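L-fuculose phosphate aldolase (Streptococcus pneumoniae, PDB 4C24) is a zinc-binding member of the class II aldolase and adducin family, an AraD-like alpha/beta protein with four chains in its assembly. Local coordinates at residues T23-G28 and N174-V179; G31-F36 and Q167-A172. All coordinates share one frame; numbering follows the deposited sequence.

In the fold
Helix 169-192 serves both contacts: its first turn meets strand 32-37 in contact 2 (31-36 with 167-172), and a later turn meets the loop after helix 7-22 in contact 1 (23-28 with 174-179). The two centres lie 12 Å apart, and contact 2 is nested along the chain inside the loop that contact 1 closes. Neither contact supplies a zinc ligand: the side chain of V176 is about 12 Å, and that of L33 about 11 Å, from a bound zinc ion. G30, H98, H100 and H160 belong to the zinc site, and G30 falls in the short link between 23-28 and 31-36.

Contact 1: residues T23-G28 and N174-V179; sequences TDLTKG and NIVEEV
Next to L25, the leucine that meets V176 and E177, the hydroxyl OG1 of T26 is held from two quarters. It accepts from G28 N at 3.1 Å with an N-H...O angle of 170°, which defines an ST turn, and it makes a weak hydrogen bond to the backbone oxygen of H100, a residue of the zinc site. No hydrogen bond joins the two segments themselves; their meeting is apolar and rests on one methyl group. L25 CD1 lies 4.1 Å from V176 CG1, the two side chains crossing obliquely, and also 4.1 Å from E177 CA, so the same methyl rests on the helix backbone. E177 adds the root of its side chain, with CB 4.3 Å from L25 CD1. The first torsion of L25 (chi1 -84°) sets CG anti to its carbonyl carbon and sends the branch across to helix 169-192. V176 answers with CG1, which stands anti to its own backbone N (chi1 171°). Just before the leucine, D24, the first residue past helix 7-22 to leave helical angles, has positive phi with two bonds back into the last turn, a Schellman motif. L25 also packs on L20, F173 and E180, while V176 touches A164 of strand 161-166. Farther out, E177 packs on K27 of the second subunit, so a subunit interface lies close by. With 141 Å² buried in total and no polar bond across, the chemistry implies cohesion by van der Waals packing, while the polar bonds of the Schellman motif and the ST turn stay on the 23-28 side.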
# COMPACT_ATOMS: atom_id res chain seq x y z
N THR A 23 7.36 -9.60 0.39
CA THR A 23 7.05 -8.63 -0.67
C THR A 23 5.57 -8.27 -0.70
O THR A 23 5.13 -7.51 -1.56
CB THR A 23 7.46 -9.12 -2.07
OG1 THR A 23 6.71 -10.29 -2.39
CG2 THR A 23 8.96 -9.43 -2.15
N ASP A 24 4.82 -8.79 0.26
CA ASP A 24 3.39 -8.51 0.40
C ASP A 24 2.55 -8.94 -0.80
O ASP A 24 1.47 -8.38 -1.05
CB ASP A 24 3.12 -7.04 0.73
CG ASP A 24 1.79 -6.85 1.45
OD1 ASP A 24 1.36 -7.75 2.21
OD2 ASP A 24 1.16 -5.79 1.24
N LEU A 25 3.01 -9.94 -1.53
CA LEU A 25 2.14 -10.55 -2.55
C LEU A 25 0.97 -11.28 -1.90
O LEU A 25 -0.15 -11.24 -2.39
CB LEU A 25 2.92 -11.49 -3.46
CG LEU A 25 3.64 -10.80 -4.61
CD1 LEU A 25 4.66 -11.76 -5.22
CD2 LEU A 25 2.63 -10.30 -5.66
N THR A 26 1.23 -11.97 -0.78
CA THR A 26 0.17 -12.65 -0.05
C THR A 26 0.53 -12.73 1.42
O THR A 26 1.69 -12.52 1.78
CB THR A 26 -0.12 -14.05 -0.66
OG1 THR A 26 -1.15 -14.71 0.10
CG2 THR A 26 1.12 -14.92 -0.65
N LYS A 27 -0.45 -13.00 2.27
CA LYS A 27 -0.20 -13.30 3.67
C LYS A 27 0.22 -14.77 3.86
O LYS A 27 0.73 -15.15 4.92
CB LYS A 27 -1.43 -12.98 4.52
N GLY A 28 0.00 -15.59 2.83
CA GLY A 28 0.31 -17.01 2.87
C GLY A 28 -0.87 -17.97 2.93
O GLY A 28 -0.77 -19.12 2.50
N ASN A 174 8.67 -14.74 -10.21
CA ASN A 174 8.69 -13.56 -11.06
C ASN A 174 7.39 -13.46 -11.84
O ASN A 174 6.87 -12.37 -12.03
CB ASN A 174 9.85 -13.59 -12.05
CG ASN A 174 9.88 -12.35 -12.92
OD1 ASN A 174 10.16 -11.25 -12.44
ND2 ASN A 174 9.57 -12.51 -14.20
N ILE A 175 6.90 -14.61 -12.29
CA ILE A 175 5.59 -14.63 -13.00
C ILE A 175 4.46 -14.18 -12.08
O ILE A 175 3.62 -13.37 -12.48
CB ILE A 175 5.29 -16.00 -13.63
CG1 ILE A 175 6.34 -16.27 -14.72
CG2 ILE A 175 3.85 -16.03 -14.20
CD1 ILE A 175 6.31 -17.67 -15.30
N VAL A 176 4.42 -14.66 -10.84
CA VAL A 176 3.38 -14.25 -9.92
C VAL A 176 3.45 -12.74 -9.73
O VAL A 176 2.46 -12.01 -9.81
CB VAL A 176 3.44 -14.97 -8.54
CG1 VAL A 176 2.46 -14.33 -7.56
CG2 VAL A 176 3.13 -16.46 -8.69
N GLU A 177 4.65 -12.25 -9.47
CA GLU A 177 4.83 -10.84 -9.26
C GLU A 177 4.39 -10.01 -10.45
O GLU A 177 3.70 -9.00 -10.27
CB GLU A 177 6.30 -10.56 -8.96
CG GLU A 177 6.61 -9.17 -8.49
CD GLU A 177 8.05 -9.09 -8.05
OE1 GLU A 177 8.93 -9.06 -8.93
OE2 GLU A 177 8.28 -9.08 -6.82
N GLU A 178 4.79 -10.42 -11.64
CA GLU A 178 4.49 -9.67 -12.85
C GLU A 178 3.02 -9.76 -13.22
O GLU A 178 2.42 -8.76 -13.62
CB GLU A 178 5.35 -10.15 -14.01
CG GLU A 178 5.59 -9.06 -15.03
CD GLU A 178 6.21 -7.81 -14.42
OE1 GLU A 178 7.03 -7.92 -13.48
OE2 GLU A 178 5.88 -6.72 -14.89
N VAL A 179 2.44 -10.95 -13.10
CA VAL A 179 0.99 -11.07 -13.38
C VAL A 179 0.18 -10.25 -12.37
O VAL A 179 -0.79 -9.58 -12.74
CB VAL A 179 0.52 -12.53 -13.40
CG1 VAL A 179 -1.01 -12.60 -13.51
CG2 VAL A 179 1.19 -13.26 -14.55

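Contact 2: residues G31-F36 and Q167-A172; sequences GNLSVF and QNLLNA. With SO4 (sulfate ion), chain E.
L169 supplies the helix side of this contact, meeting three consecutive residues of strand 32-37. V35 is modelled in two conformers; in one of them V35 CG1 lies 3.6 Å from L169 CG and 3.7 Å from L169 CD1, the side chains crossing at about a right angle, so this part of the packing is less certain. The other branch of the leucine, CD2, lies 3.8 Å from S34 O and 4.2 Å from L33 CD2. Thus L169 spans L33 and V35, which point to the helix, while S34 turns its side chain away to hydrogen-bond Y87 and H83. The helix start that carries L169 is capped by N168: N168 OD1 accepts from N171 N at 3.0 Å, with a C=O...N angle of 169°. At the far end of the strand, N32 ND2 donates to sulfate O4 at 2.9 Å; S48, G49, S77 and S78 also bind this ion, which probably came from the crystallisation liquor. N32 OD1 is hydrogen-bonded to H83. Strand 32-37 runs between antiparallel strands 42-45 and 95-99, and Y16 of helix 7-22 packs against both L33 and L169, so that helix joins the packing between helix 169-192 and the strand.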
# COMPACT_ATOMS: atom_id res chain seq x y z
N GLY A 31 -2.10 -20.35 0.18
CA GLY A 31 -1.02 -20.31 -0.81
C GLY A 31 -0.10 -21.51 -0.67
O GLY A 31 -0.03 -22.12 0.40
N ASN A 32 0.58 -21.86 -1.75
CA ASN A 32 1.41 -23.09 -1.72
C ASN A 32 2.43 -23.06 -2.83
O ASN A 32 2.27 -22.38 -3.83
CB ASN A 32 0.59 -24.40 -1.71
CG ASN A 32 -0.78 -24.23 -2.33
OD1 ASN A 32 -0.91 -24.28 -3.55
ND2 ASN A 32 -1.80 -24.03 -1.49
N LEU A 33 3.53 -23.78 -2.64
CA LEU A 33 4.59 -23.83 -3.62
C LEU A 33 5.01 -25.27 -3.78
O LEU A 33 4.97 -26.06 -2.82
CB LEU A 33 5.83 -23.04 -3.17
CG LEU A 33 5.65 -21.57 -2.82
CD1 LEU A 33 5.09 -21.38 -1.41
CD2 LEU A 33 6.94 -20.79 -3.01
N SER A 34 5.47 -25.58 -4.98
CA SER A 34 6.01 -26.89 -5.25
C SER A 34 7.11 -26.83 -6.29
O SER A 34 7.24 -25.86 -7.06
CB SER A 34 4.90 -27.82 -5.72
OG SER A 34 4.54 -27.51 -7.05
N VAL A 35 7.93 -27.89 -6.27
CA VAL A 35 8.89 -28.14 -7.32
C VAL A 35 8.78 -29.60 -7.73
O VAL A 35 8.46 -30.46 -6.91
CB VAL A 35 10.36 -27.86 -6.92
CG1 VAL A 35 10.66 -26.36 -6.96
CG2 VAL A 35 10.70 -28.49 -5.57
N PHE A 36 9.06 -29.86 -9.00
CA PHE A 36 9.07 -31.21 -9.53
C PHE A 36 10.47 -31.55 -10.03
O PHE A 36 11.05 -30.82 -10.83
CB PHE A 36 8.05 -31.34 -10.67
CG PHE A 36 7.75 -32.77 -11.05
CD1 PHE A 36 7.03 -33.58 -10.19
CD2 PHE A 36 8.21 -33.29 -12.25
CE1 PHE A 36 6.75 -34.90 -10.53
CE2 PHE A 36 7.93 -34.61 -12.60
CZ PHE A 36 7.21 -35.41 -11.73
N GLN A 167 10.13 -22.85 -15.08
CA GLN A 167 11.25 -23.80 -15.03
C GLN A 167 11.84 -23.97 -13.63
O GLN A 167 12.43 -25.02 -13.33
CB GLN A 167 12.34 -23.39 -16.01
N ASN A 168 11.73 -22.94 -12.80
CA ASN A 168 12.22 -22.97 -11.43
C ASN A 168 11.47 -21.96 -10.59
O ASN A 168 10.65 -21.19 -11.12
CB ASN A 168 13.74 -22.73 -11.39
CG ASN A 168 14.15 -21.47 -12.11
OD1 ASN A 168 13.48 -20.44 -12.04
ND2 ASN A 168 15.25 -21.53 -12.83
N LEU A 169 11.72 -21.96 -9.28
CA LEU A 169 10.96 -21.12 -8.35
C LEU A 169 11.22 -19.65 -8.53
O LEU A 169 10.30 -18.85 -8.39
CB LEU A 169 11.19 -21.51 -6.90
CG LEU A 169 10.47 -22.76 -6.45
CD1 LEU A 169 11.07 -23.21 -5.13
CD2 LEU A 169 8.96 -22.56 -6.29
N LEU A 170 12.47 -19.27 -8.79
CA LEU A 170 12.76 -17.86 -9.08
C LEU A 170 11.87 -17.32 -10.21
O LEU A 170 11.25 -16.26 -10.05
CB LEU A 170 14.25 -17.65 -9.39
CG LEU A 170 14.74 -16.21 -9.57
CD1 LEU A 170 16.17 -16.06 -9.09
CD2 LEU A 170 14.63 -15.79 -11.03
N ASN A 171 11.79 -18.05 -11.32
CA ASN A 171 10.98 -17.65 -12.47
C ASN A 171 9.49 -17.74 -12.16
O ASN A 171 8.74 -16.84 -12.54
CB ASN A 171 11.32 -18.45 -13.73
CG ASN A 171 12.75 -18.26 -14.21
OD1 ASN A 171 13.51 -17.48 -13.65
ND2 ASN A 171 13.11 -18.98 -15.26
N ALA A 172 9.06 -18.79 -11.46
CA ALA A 172 7.65 -18.88 -11.03
C ALA A 172 7.27 -17.68 -10.17
O ALA A 172 6.20 -17.08 -10.34
CB ALA A 172 7.36 -20.18 -10.31
S SO4 E . -2.81 -25.00 2.04
O1 SO4 E . -3.40 -26.31 2.36
O2 SO4 E . -3.83 -24.25 1.30
O3 SO4 E . -2.50 -24.40 3.36
O4 SO4 E . -1.60 -25.13 1.19